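Long-range contacts in chorismate synthase (Aquifex aeolicus, PDB 1Q1L), which probably catalyses, with reduced FMN as cofactor, the elimination of phosphate from 5-enolpyruvylshikimate-3-phosphate that yields chorismate: residues 164-169 and 232-237; 176-181 and 204-209; 250-255 and 310-315; 271-276 and 301-306. All blocks are in the same frame, centred on the assembly; numbering follows the deposited sequence.

Interaction 1 (164-169 and 232-237); sequences GSFVVS and EVFALN
E232 OE2, at the tip of a side chain lying against F166 and V168, is gripped by two salt bridges from beyond the two strands, to R320 and K181, while OE1 takes a hydrogen bond from Y183 OH. This buried charge is therefore well compensated, and the two basic partners would be expected to keep it ionised. OE1 also sits at the edge of the F166 ring, near its plane, 3.2 Å from CE1. The V168 side chain meets the aliphatic part of the glutamate at about a right angle, V168 CG1 coming 3.5 Å from E232 CG.

Further along, F234 lies over the backbone of G164. Its CG is placed between the backbone N and the carbonyl carbon (chi1 67°), and the ring takes G164 CA on one face, 3.9 Å from the centroid, as a CH-pi contact. The glycine is what permits this, since a CB here would run into F234 CZ. The F166 side chain crosses F234 at about a right angle, with F166 CE2 4.0 Å from F234 CE2.

The backbone ladder runs beneath the rings. F234 N donates to G164 O at 2.8 Å and G164 N returns the bond to F234 O at 2.9 Å, while the F166–E232 pair bonds in both directions. On the other face S165 and V233 form a non-hydrogen-bonded pair, and S165 OG is taken by E364. At V168 and S169, both opposite V230, the strand makes a classic beta bulge. This is an antiparallel strand pair with helix 187-197 on the F166/F234 face and helix 356-379 on the V233 face, consistent with the beta-alpha-beta sandwich described for this enzyme.

Interaction 2 (176-181 and 204-209); sequences EELKDK and IPFPEK
P205 meets L178 first: its ring carbon P205 CG touches L178 CD1 at 3.5 Å, tighter than an ordinary van der Waals contact. An extended chi2 (178°) carries CD1 to the proline, and the same leucine side chain also packs on F166, V168 and Y193, so this end of the contact is continuous with the protein interior.

Next comes F206, with L178 at its ring edge and E177 over one face. L178 CD2 approaches near the ring plane, 4.0 Å from F206 CE1, the two side chains sliding past each other in opposite directions. On the covered face E177 places its CG 4.2 Å from the ring centroid in a CH-pi contact. The E177 chain is bent at chi2 (89°), which turns CD back over the ring; the carboxylate then stacks with its plane only 14° from that of the ring, OE2 being offset toward the rim. K196 of helix 187-197 adds a cation-pi contact to the same phenyl group.

E208 follows, its OE2 standing 5.1 Å from E177 OE2, a like charge that the next residue, a lysine, may offset.

K209 closes the walk. It reaches toward E177 tip to tip, but the salt bridge from K209 NZ to E177 OE2 is long, at 3.7 Å. A water fills in: K209 NZ donates to it at 2.8 Å, and it passes a weak bond on to E177 OE1.

This is loop-on-loop packing, hydrophobic inside and ionic outside, between the loops that lead into and out of helix 187-197 alongside strand 162-170.

Interaction 3 (250-255 and 310-315); sequences RRIDGR and GITNGM
The backbones of 250-255 and 310-315 meet with R251 CA 4.0 Å from G310 CA, where R251 holds the N-cap position of helix 252-261 and G310 has a positive phi (87°) with its carbonyl turned to the helix start. The bond this makes is nearly straight: I252 N donates to G310 O at 2.8 Å, with 171° at the hydrogen. A CB on G310 would collide with R251 CG and with the carbonyl of the preceding residue.

Side chains surround the glycine. R251 runs extended from CG to NE past it, with R251 CG 3.8 Å from G310 CA; its guanidinium ends obliquely beside the peptide, where NH1 and G310 N, both donors, do not bond to each other. I252 covers the acceptor, its CG2 lying 3.4 Å from G310 O, while its CG1 crosses toward T312 CG2. D253 OD2 lies 3.5 Å from G310 CA and is also bridged to G310 N by one water, which gives a hydrogen to D253 OD2 at 2.6 Å and accepts one from G310 N at 2.8 Å. R251 NH1 adds only a long salt bridge to OD2.

Around this, T312 OG1 bonds to P239 O and L242 N, and R251 and D253 pack on Q264 and M261 of a second subunit.

The chemistry is thus a matter of backbone groups finding partners in a buried place: the first helical N-H has a carbonyl from a distant loop and the glycine N-H has a water. The positive end of the helix dipole would be expected to stabilise both G310 O and the D253 carboxylate.

Interaction 4 (271-276 and 301-306); sequences IGLGFE and SNNLGG
The flat carboxamide of N303 has L273 on one side of its plane: CD2 and CD1 of the leucine are each 3.9 Å from N303 OD1, CD2 above the plane beside the C=O, CD1 lower and out past the oxygen, and the two side chains lie side by side, pointing the same way. At the other end of the amide, N303 ND2 is bonded to V285 O, which helps settle the amide's rotation.

The backbone carries the stronger tie. L273 N donates to N303 O at 2.8 Å with 179° at the hydrogen, and a water gives a second bond to the same oxygen, while also donating to I271 O and accepting from G274 N. Two turns thus meet, a type II' turn from I271 to G274 and a type I turn from N302 to G305. They press so close that G272 CA is 3.5 Å from G305 CA, and a CB on either glycine would clash. On the far flank I271 CG2 sits 3.3 Å from L304 O, which accepts a hydrogen bond from K267 NZ of a second subunit.

The pair sits at the end of strand 266-271, bonded through G272 and G305 to V318 of strand 317-323, and leads on into strand 307-308.

How the interactions relate
Interactions 1 and 2 share a wall: K181 NZ bridges to E232 OE2 at 2.8 Å, P205 CG is 3.5 Å from F166 CD1, and L178 CD1 lies 3.9 Å from V168 CG1. K181 also carries interaction 2 to interaction 4, its CB touching L273 CD1 at 4.0 Å. Interactions 3 and 4 meet through G306 O and N313 N, a probable hydrogen bond, and both touch the second subunit. Interactions 2 and 3 are farthest apart, with centres about 27 Å apart. The S165 side chain in interaction 1 is about 10 Å from that of R47, predicted to bind NADP(+).

Interaction 1 (164-169 and 232-237)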
loop_
_atom_site.group_PDB
_atom_site.type_symbol
_atom_site.label_atom_id
_atom_site.label_comp_id
_atom_site.label_asym_id
_atom_site.label_seq_id
_atom_site.Cartn_x
_atom_site.Cartn_y
_atom_site.Cartn_z
ATOM N N GLY A 164 -2.140 11.783 -25.681
ATOM C CA GLY A 164 -3.176 11.834 -26.689
ATOM C C GLY A 164 -3.494 10.437 -27.142
ATOM O O GLY A 164 -2.875 9.482 -26.667
ATOM N N SER A 165 -4.442 10.311 -28.069
ATOM C CA SER A 165 -4.835 9.006 -28.574
ATOM C C SER A 165 -5.693 9.129 -29.830
ATOM O O SER A 165 -6.004 10.227 -30.290
ATOM C CB SER A 165 -5.627 8.248 -27.508
ATOM O OG SER A 165 -6.866 8.888 -27.254
ATOM N N PHE A 166 -6.073 7.983 -30.374
ATOM C CA PHE A 166 -6.909 7.942 -31.568
ATOM C C PHE A 166 -7.305 6.508 -31.846
ATOM O O PHE A 166 -6.567 5.580 -31.518
ATOM C CB PHE A 166 -6.160 8.545 -32.768
ATOM C CG PHE A 166 -4.762 8.032 -32.931
ATOM C CD1 PHE A 166 -4.522 6.791 -33.508
ATOM C CD2 PHE A 166 -3.683 8.777 -32.469
ATOM C CE1 PHE A 166 -3.222 6.299 -33.619
ATOM C CE2 PHE A 166 -2.383 8.293 -32.572
ATOM C CZ PHE A 166 -2.154 7.055 -33.148
ATOM N N VAL A 167 -8.479 6.328 -32.443
ATOM C CA VAL A 167 -8.982 4.998 -32.762
ATOM C C VAL A 167 -8.318 4.470 -34.032
ATOM O O VAL A 167 -8.114 5.216 -34.987
ATOM C CB VAL A 167 -10.512 5.036 -32.960
ATOM C CG1 VAL A 167 -11.030 3.654 -33.322
ATOM C CG2 VAL A 167 -11.181 5.541 -31.691
ATOM N N VAL A 168 -7.980 3.183 -34.040
ATOM C CA VAL A 168 -7.338 2.585 -35.204
ATOM C C VAL A 168 -8.195 1.505 -35.862
ATOM O O VAL A 168 -7.885 1.040 -36.962
ATOM C CB VAL A 168 -5.968 1.981 -34.838
ATOM C CG1 VAL A 168 -5.058 3.066 -34.290
ATOM C CG2 VAL A 168 -6.142 0.869 -33.829
ATOM N N SER A 169 -9.271 1.111 -35.189
ATOM C CA SER A 169 -10.167 0.096 -35.728
ATOM C C SER A 169 -11.470 0.017 -34.946
ATOM O O SER A 169 -11.485 0.168 -33.724
ATOM C CB SER A 169 -9.489 -1.278 -35.719
ATOM O OG SER A 169 -9.309 -1.754 -34.395
ATOM N N GLU A 232 -4.953 3.591 -29.826
ATOM C CA GLU A 232 -3.583 3.723 -29.375
ATOM C C GLU A 232 -3.498 4.994 -28.547
ATOM O O GLU A 232 -4.067 6.028 -28.907
ATOM C CB GLU A 232 -2.626 3.772 -30.578
ATOM C CG GLU A 232 -2.850 2.605 -31.549
ATOM C CD GLU A 232 -1.872 2.560 -32.713
ATOM O OE1 GLU A 232 -1.450 3.633 -33.193
ATOM O OE2 GLU A 232 -1.543 1.437 -33.161
ATOM N N VAL A 233 -2.817 4.898 -27.414
ATOM C CA VAL A 233 -2.651 6.038 -26.526
ATOM C C VAL A 233 -1.167 6.306 -26.465
ATOM O O VAL A 233 -0.372 5.373 -26.400
ATOM C CB VAL A 233 -3.142 5.719 -25.091
ATOM C CG1 VAL A 233 -3.149 6.992 -24.247
ATOM C CG2 VAL A 233 -4.512 5.104 -25.143
ATOM N N PHE A 234 -0.782 7.574 -26.485
ATOM C CA PHE A 234 0.628 7.905 -26.434
ATOM C C PHE A 234 0.883 9.059 -25.484
ATOM O O PHE A 234 -0.032 9.810 -25.130
ATOM C CB PHE A 234 1.131 8.282 -27.833
ATOM C CG PHE A 234 0.541 9.561 -28.360
ATOM C CD1 PHE A 234 1.094 10.787 -28.021
ATOM C CD2 PHE A 234 -0.600 9.540 -29.156
ATOM C CE1 PHE A 234 0.517 11.979 -28.465
ATOM C CE2 PHE A 234 -1.178 10.718 -29.599
ATOM C CZ PHE A 234 -0.617 11.942 -29.255
ATOM N N ALA A 235 2.139 9.183 -25.074
ATOM C CA ALA A 235 2.584 10.262 -24.205
ATOM C C ALA A 235 3.907 10.714 -24.800
ATOM O O ALA A 235 4.784 9.888 -25.068
ATOM C CB ALA A 235 2.784 9.761 -22.778
ATOM N N LEU A 236 4.045 12.019 -25.016
ATOM C CA LEU A 236 5.256 12.579 -25.600
ATOM C C LEU A 236 6.108 13.340 -24.592
ATOM O O LEU A 236 5.594 13.909 -23.629
ATOM C CB LEU A 236 4.895 13.525 -26.750
ATOM C CG LEU A 236 4.022 12.953 -27.871
ATOM C CD1 LEU A 236 3.770 14.010 -28.929
ATOM C CD2 LEU A 236 4.712 11.743 -28.476
ATOM N N ASN A 237 7.418 13.334 -24.836
ATOM C CA ASN A 237 8.398 14.030 -24.008
ATOM C C ASN A 237 8.582 13.477 -22.603
ATOM O O ASN A 237 8.904 14.217 -21.672
ATOM C CB ASN A 237 8.056 15.519 -23.933
ATOM C CG ASN A 237 8.017 16.168 -25.304
ATOM O OD1 ASN A 237 8.943 16.012 -26.095
ATOM N ND2 ASN A 237 6.943 16.902 -25.590
#

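Interaction 2 (176-181 and 204-209)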
loop_
_atom_site.group_PDB
_atom_site.type_symbol
_atom_site.label_atom_id
_atom_site.label_comp_id
_atom_site.label_asym_id
_atom_site.label_seq_id
_atom_site.Cartn_x
_atom_site.Cartn_y
_atom_site.Cartn_z
ATOM N N GLU A 176 -6.518 1.698 -42.352
ATOM C CA GLU A 176 -5.416 1.135 -43.122
ATOM C C GLU A 176 -4.153 1.980 -43.187
ATOM O O GLU A 176 -3.052 1.440 -43.252
ATOM C CB GLU A 176 -5.905 0.809 -44.534
ATOM C CG GLU A 176 -7.121 -0.111 -44.547
ATOM C CD GLU A 176 -6.852 -1.460 -43.895
ATOM O OE1 GLU A 176 -7.802 -2.262 -43.778
ATOM O OE2 GLU A 176 -5.694 -1.728 -43.504
ATOM N N GLU A 177 -4.303 3.299 -43.168
ATOM C CA GLU A 177 -3.144 4.179 -43.219
ATOM C C GLU A 177 -2.206 3.983 -42.032
ATOM O O GLU A 177 -1.039 4.363 -42.096
ATOM C CB GLU A 177 -3.578 5.649 -43.260
ATOM C CG GLU A 177 -4.360 6.039 -44.500
ATOM C CD GLU A 177 -5.849 5.826 -44.347
ATOM O OE1 GLU A 177 -6.253 4.844 -43.691
ATOM O OE2 GLU A 177 -6.618 6.643 -44.897
ATOM N N LEU A 178 -2.704 3.380 -40.956
ATOM C CA LEU A 178 -1.886 3.195 -39.757
ATOM C C LEU A 178 -1.334 1.794 -39.524
ATOM O O LEU A 178 -0.860 1.494 -38.428
ATOM C CB LEU A 178 -2.682 3.631 -38.523
ATOM C CG LEU A 178 -3.290 5.035 -38.612
ATOM C CD1 LEU A 178 -4.102 5.336 -37.354
ATOM C CD2 LEU A 178 -2.180 6.052 -38.793
ATOM N N LYS A 179 -1.386 0.942 -40.541
ATOM C CA LYS A 179 -0.879 -0.422 -40.412
ATOM C C LYS A 179 0.640 -0.424 -40.225
ATOM O O LYS A 179 1.186 -1.275 -39.530
ATOM C CB LYS A 179 -1.256 -1.245 -41.650
ATOM C CG LYS A 179 -2.753 -1.333 -41.926
ATOM C CD LYS A 179 -3.322 -2.701 -41.566
ATOM C CE LYS A 179 -3.608 -2.834 -40.081
ATOM N NZ LYS A 179 -4.748 -1.970 -39.672
ATOM N N ASP A 180 1.322 0.522 -40.864
ATOM C CA ASP A 180 2.774 0.646 -40.739
ATOM C C ASP A 180 2.989 1.435 -39.441
ATOM O O ASP A 180 2.582 2.587 -39.342
ATOM C CB ASP A 180 3.328 1.416 -41.944
ATOM C CG ASP A 180 4.834 1.616 -41.879
ATOM O OD1 ASP A 180 5.411 2.052 -42.898
ATOM O OD2 ASP A 180 5.446 1.350 -40.820
ATOM N N LYS A 181 3.624 0.813 -38.453
ATOM C CA LYS A 181 3.826 1.455 -37.151
ATOM C C LYS A 181 5.091 2.282 -36.958
ATOM O O LYS A 181 5.517 2.520 -35.825
ATOM C CB LYS A 181 3.745 0.401 -36.046
ATOM C CG LYS A 181 2.436 -0.360 -36.020
ATOM C CD LYS A 181 1.249 0.590 -35.914
ATOM C CE LYS A 181 -0.062 -0.172 -35.894
ATOM N NZ LYS A 181 -1.211 0.767 -35.834
ATOM N N ILE A 204 -11.166 8.966 -35.172
ATOM C CA ILE A 204 -10.234 8.279 -36.059
ATOM C C ILE A 204 -9.320 9.360 -36.640
ATOM O O ILE A 204 -9.748 10.490 -36.864
ATOM C CB ILE A 204 -10.958 7.516 -37.199
ATOM C CG1 ILE A 204 -11.984 8.424 -37.876
ATOM C CG2 ILE A 204 -11.618 6.262 -36.647
ATOM C CD1 ILE A 204 -12.698 7.762 -39.047
ATOM N N PRO A 205 -8.042 9.029 -36.873
ATOM C CA PRO A 205 -7.033 9.943 -37.415
ATOM C C PRO A 205 -7.337 10.580 -38.778
ATOM O O PRO A 205 -6.651 11.511 -39.186
ATOM C CB PRO A 205 -5.779 9.071 -37.471
ATOM C CG PRO A 205 -6.012 8.056 -36.425
ATOM C CD PRO A 205 -7.449 7.709 -36.617
ATOM N N PHE A 206 -8.344 10.076 -39.485
ATOM C CA PHE A 206 -8.693 10.624 -40.796
ATOM C C PHE A 206 -10.192 10.883 -40.887
ATOM O O PHE A 206 -10.947 10.047 -41.381
ATOM C CB PHE A 206 -8.254 9.660 -41.903
ATOM C CG PHE A 206 -6.789 9.320 -41.860
ATOM C CD1 PHE A 206 -6.305 8.378 -40.958
ATOM C CD2 PHE A 206 -5.886 9.973 -42.690
ATOM C CE1 PHE A 206 -4.945 8.093 -40.882
ATOM C CE2 PHE A 206 -4.522 9.695 -42.622
ATOM C CZ PHE A 206 -4.051 8.754 -41.715
ATOM N N PRO A 207 -10.640 12.060 -40.418
ATOM C CA PRO A 207 -12.054 12.441 -40.435
ATOM C C PRO A 207 -12.781 12.199 -41.756
ATOM O O PRO A 207 -13.968 11.868 -41.759
ATOM C CB PRO A 207 -12.016 13.917 -40.045
ATOM C CG PRO A 207 -10.839 13.982 -39.129
ATOM C CD PRO A 207 -9.818 13.158 -39.883
ATOM N N GLU A 208 -12.086 12.363 -42.879
ATOM C CA GLU A 208 -12.726 12.139 -44.172
ATOM C C GLU A 208 -13.357 10.751 -44.195
ATOM O O GLU A 208 -14.404 10.547 -44.808
ATOM C CB GLU A 208 -11.718 12.253 -45.319
ATOM C CG GLU A 208 -10.650 11.178 -45.322
ATOM C CD GLU A 208 -9.346 11.652 -44.721
ATOM O OE1 GLU A 208 -9.367 12.187 -43.591
ATOM O OE2 GLU A 208 -8.297 11.484 -45.382
ATOM N N LYS A 209 -12.710 9.810 -43.510
ATOM C CA LYS A 209 -13.166 8.423 -43.428
ATOM C C LYS A 209 -14.426 8.267 -42.580
ATOM O O LYS A 209 -15.082 7.227 -42.620
ATOM C CB LYS A 209 -12.061 7.545 -42.833
ATOM C CG LYS A 209 -10.775 7.478 -43.643
ATOM C CD LYS A 209 -10.886 6.483 -44.785
ATOM C CE LYS A 209 -9.538 6.264 -45.466
ATOM N NZ LYS A 209 -9.569 5.114 -46.420
HETATM O O HOH W 1 -9.288 3.240 -44.356
#

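Interaction 3 (250-255 and 310-315)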
loop_
_atom_site.group_PDB
_atom_site.type_symbol
_atom_site.label_atom_id
_atom_site.label_comp_id
_atom_site.label_asym_id
_atom_site.label_seq_id
_atom_site.Cartn_x
_atom_site.Cartn_y
_atom_site.Cartn_z
ATOM N N ARG A 250 7.351 -2.498 -9.935
ATOM C CA ARG A 250 7.806 -1.141 -10.230
ATOM C C ARG A 250 7.988 -0.906 -11.730
ATOM O O ARG A 250 8.130 0.228 -12.185
ATOM C CB ARG A 250 9.115 -0.842 -9.500
ATOM C CG ARG A 250 8.961 -0.626 -7.998
ATOM C CD ARG A 250 10.324 -0.657 -7.315
ATOM N NE ARG A 250 10.737 0.629 -6.753
ATOM C CZ ARG A 250 10.777 1.779 -7.423
ATOM N NH1 ARG A 250 10.416 1.830 -8.699
ATOM N NH2 ARG A 250 11.200 2.880 -6.815
ATOM N N ARG A 251 7.972 -1.982 -12.498
ATOM C CA ARG A 251 8.138 -1.879 -13.942
ATOM C C ARG A 251 7.016 -1.054 -14.556
ATOM O O ARG A 251 5.834 -1.344 -14.344
ATOM C CB ARG A 251 8.187 -3.277 -14.543
ATOM C CG ARG A 251 9.486 -3.996 -14.207
ATOM C CD ARG A 251 9.486 -5.447 -14.661
ATOM N NE ARG A 251 10.840 -5.882 -14.979
ATOM C CZ ARG A 251 11.361 -5.859 -16.201
ATOM N NH1 ARG A 251 10.633 -5.434 -17.227
ATOM N NH2 ARG A 251 12.616 -6.239 -16.394
ATOM N N ILE A 252 7.396 -0.031 -15.318
ATOM C CA ILE A 252 6.431 0.869 -15.934
ATOM C C ILE A 252 5.418 0.170 -16.845
ATOM O O ILE A 252 4.239 0.536 -16.865
ATOM C CB ILE A 252 7.161 2.000 -16.718
ATOM C CG1 ILE A 252 6.193 3.144 -17.009
ATOM C CG2 ILE A 252 7.738 1.463 -18.019
ATOM C CD1 ILE A 252 5.654 3.806 -15.759
ATOM N N ASP A 253 5.863 -0.840 -17.585
ATOM C CA ASP A 253 4.969 -1.560 -18.495
ATOM C C ASP A 253 3.851 -2.258 -17.732
ATOM O O ASP A 253 2.683 -2.197 -18.121
ATOM C CB ASP A 253 5.761 -2.579 -19.316
ATOM C CG ASP A 253 6.874 -3.231 -18.515
ATOM O OD1 ASP A 253 6.591 -3.809 -17.441
ATOM O OD2 ASP A 253 8.038 -3.163 -18.958
ATOM N N GLY A 254 4.209 -2.918 -16.639
ATOM C CA GLY A 254 3.207 -3.591 -15.839
ATOM C C GLY A 254 2.193 -2.589 -15.329
ATOM O O GLY A 254 0.990 -2.835 -15.396
ATOM N N ARG A 255 2.665 -1.452 -14.827
ATOM C CA ARG A 255 1.754 -0.428 -14.308
ATOM C C ARG A 255 0.823 0.089 -15.398
ATOM O O ARG A 255 -0.372 0.264 -15.175
ATOM C CB ARG A 255 2.531 0.742 -13.715
ATOM C CG ARG A 255 3.308 0.409 -12.446
ATOM C CD ARG A 255 3.649 1.703 -11.732
ATOM N NE ARG A 255 5.077 1.848 -11.524
ATOM C CZ ARG A 255 5.659 2.962 -11.093
ATOM N NH1 ARG A 255 4.930 4.039 -10.824
ATOM N NH2 ARG A 255 6.972 2.995 -10.935
ATOM N N GLY A 310 11.369 -2.376 -18.186
ATOM C CA GLY A 310 10.627 -1.821 -17.069
ATOM C C GLY A 310 10.799 -0.329 -16.841
ATOM O O GLY A 310 10.150 0.243 -15.968
ATOM N N ILE A 311 11.656 0.305 -17.635
ATOM C CA ILE A 311 11.905 1.736 -17.493
ATOM C C ILE A 311 11.593 2.482 -18.793
ATOM O O ILE A 311 11.755 1.921 -19.881
ATOM C CB ILE A 311 13.386 1.983 -17.118
ATOM C CG1 ILE A 311 13.749 1.190 -15.857
ATOM C CG2 ILE A 311 13.629 3.450 -16.883
ATOM C CD1 ILE A 311 15.243 1.179 -15.554
ATOM N N THR A 312 11.148 3.739 -18.684
ATOM C CA THR A 312 10.856 4.536 -19.874
ATOM C C THR A 312 12.134 4.843 -20.656
ATOM O O THR A 312 13.219 4.975 -20.069
ATOM C CB THR A 312 10.157 5.870 -19.537
ATOM O OG1 THR A 312 10.903 6.575 -18.537
ATOM C CG2 THR A 312 8.737 5.612 -19.044
ATOM N N ASN A 313 11.957 4.982 -21.975
ATOM C CA ASN A 313 13.011 5.221 -22.975
ATOM C C ASN A 313 13.395 6.646 -23.330
ATOM O O ASN A 313 14.519 6.912 -23.748
ATOM C CB ASN A 313 12.602 4.564 -24.305
ATOM C CG ASN A 313 13.455 3.395 -24.644
ATOM O OD1 ASN A 313 13.251 2.731 -25.660
ATOM N ND2 ASN A 313 14.432 3.125 -23.790
ATOM N N GLY A 314 12.444 7.553 -23.216
ATOM C CA GLY A 314 12.704 8.911 -23.615
ATOM C C GLY A 314 11.969 9.002 -24.934
ATOM O O GLY A 314 11.643 10.087 -25.391
HETATM N N MSE A 315 11.712 7.848 -25.551
HETATM C CA MSE A 315 10.970 7.805 -26.804
HETATM C C MSE A 315 9.495 7.912 -26.420
HETATM O O MSE A 315 9.142 7.790 -25.243
HETATM C CB MSE A 315 11.220 6.488 -27.553
HETATM C CG MSE A 315 12.642 6.336 -28.107
HETATM SE SE MSE A 315 13.143 7.800 -29.296
HETATM C CE MSE A 315 12.194 7.221 -30.880
HETATM O O HOH W 2 10.003 -2.587 -20.565
#

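Interaction 4 (271-276 and 301-306)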
loop_
_atom_site.group_PDB
_atom_site.type_symbol
_atom_site.label_atom_id
_atom_site.label_comp_id
_atom_site.label_asym_id
_atom_site.label_seq_id
_atom_site.Cartn_x
_atom_site.Cartn_y
_atom_site.Cartn_z
ATOM N N ILE A 271 2.375 -2.862 -25.493
ATOM C CA ILE A 271 3.244 -1.705 -25.353
ATOM C C ILE A 271 4.045 -1.714 -26.656
ATOM O O ILE A 271 4.807 -2.644 -26.917
ATOM C CB ILE A 271 4.218 -1.834 -24.162
ATOM C CG1 ILE A 271 3.438 -1.970 -22.846
ATOM C CG2 ILE A 271 5.135 -0.610 -24.116
ATOM C CD1 ILE A 271 2.597 -0.762 -22.480
ATOM N N GLY A 272 3.861 -0.696 -27.481
ATOM C CA GLY A 272 4.580 -0.656 -28.737
ATOM C C GLY A 272 4.009 -1.664 -29.720
ATOM O O GLY A 272 2.793 -1.823 -29.817
ATOM N N LEU A 273 4.892 -2.354 -30.435
ATOM C CA LEU A 273 4.501 -3.341 -31.441
ATOM C C LEU A 273 3.665 -4.483 -30.858
ATOM O O LEU A 273 2.739 -4.970 -31.504
ATOM C CB LEU A 273 5.759 -3.896 -32.120
ATOM C CG LEU A 273 5.714 -4.151 -33.630
ATOM C CD1 LEU A 273 5.270 -2.891 -34.368
ATOM C CD2 LEU A 273 7.098 -4.589 -34.097
ATOM N N GLY A 274 4.001 -4.915 -29.647
ATOM C CA GLY A 274 3.245 -5.974 -28.988
ATOM C C GLY A 274 3.324 -7.385 -29.558
ATOM O O GLY A 274 4.410 -7.931 -29.747
ATOM N N PHE A 275 2.162 -7.986 -29.801
ATOM C CA PHE A 275 2.083 -9.338 -30.348
ATOM C C PHE A 275 2.785 -9.458 -31.701
ATOM O O PHE A 275 3.336 -10.505 -32.027
ATOM C CB PHE A 275 0.618 -9.778 -30.460
ATOM C CG PHE A 275 0.034 -10.258 -29.158
ATOM C CD1 PHE A 275 0.160 -11.592 -28.774
ATOM C CD2 PHE A 275 -0.590 -9.366 -28.288
ATOM C CE1 PHE A 275 -0.326 -12.029 -27.538
ATOM C CE2 PHE A 275 -1.080 -9.791 -27.046
ATOM C CZ PHE A 275 -0.948 -11.124 -26.672
ATOM N N GLU A 276 2.779 -8.384 -32.480
ATOM C CA GLU A 276 3.443 -8.410 -33.777
ATOM C C GLU A 276 4.944 -8.552 -33.561
ATOM O O GLU A 276 5.633 -9.193 -34.353
ATOM C CB GLU A 276 3.157 -7.127 -34.555
ATOM C CG GLU A 276 3.678 -7.165 -35.984
ATOM C CD GLU A 276 3.147 -8.368 -36.753
ATOM O OE1 GLU A 276 1.919 -8.446 -36.970
ATOM O OE2 GLU A 276 3.956 -9.240 -37.131
ATOM N N SER A 301 13.962 4.126 -33.956
ATOM C CA SER A 301 12.629 3.583 -34.196
ATOM C C SER A 301 12.028 3.369 -32.806
ATOM O O SER A 301 12.733 3.506 -31.805
ATOM C CB SER A 301 12.695 2.264 -34.967
ATOM O OG SER A 301 13.492 1.317 -34.288
ATOM N N ASN A 302 10.743 3.035 -32.733
ATOM C CA ASN A 302 10.114 2.860 -31.431
ATOM C C ASN A 302 9.140 1.689 -31.362
ATOM O O ASN A 302 7.975 1.852 -30.995
ATOM C CB ASN A 302 9.413 4.167 -31.032
ATOM C CG ASN A 302 9.016 4.199 -29.566
ATOM O OD1 ASN A 302 9.658 3.578 -28.721
ATOM N ND2 ASN A 302 7.965 4.948 -29.259
ATOM N N ASN A 303 9.633 0.505 -31.710
ATOM C CA ASN A 303 8.820 -0.700 -31.677
ATOM C C ASN A 303 8.572 -1.132 -30.242
ATOM O O ASN A 303 7.657 -1.907 -29.975
ATOM C CB ASN A 303 9.514 -1.831 -32.434
ATOM C CG ASN A 303 9.736 -1.495 -33.886
ATOM O OD1 ASN A 303 8.795 -1.164 -34.605
ATOM N ND2 ASN A 303 10.986 -1.571 -34.326
ATOM N N LEU A 304 9.389 -0.621 -29.323
ATOM C CA LEU A 304 9.259 -0.951 -27.904
ATOM C C LEU A 304 8.188 -0.119 -27.203
ATOM O O LEU A 304 7.825 -0.401 -26.062
ATOM C CB LEU A 304 10.596 -0.750 -27.193
ATOM C CG LEU A 304 11.724 -1.700 -27.587
ATOM C CD1 LEU A 304 12.999 -1.305 -26.872
ATOM C CD2 LEU A 304 11.328 -3.119 -27.236
ATOM N N GLY A 305 7.698 0.914 -27.874
ATOM C CA GLY A 305 6.669 1.748 -27.283
ATOM C C GLY A 305 7.147 2.622 -26.134
ATOM O O GLY A 305 6.396 2.873 -25.196
ATOM N N GLY A 306 8.398 3.067 -26.201
ATOM C CA GLY A 306 8.938 3.941 -25.175
ATOM C C GLY A 306 9.417 3.351 -23.860
ATOM O O GLY A 306 9.771 4.108 -22.953
HETATM O O HOH W 3 6.478 -4.113 -28.641
#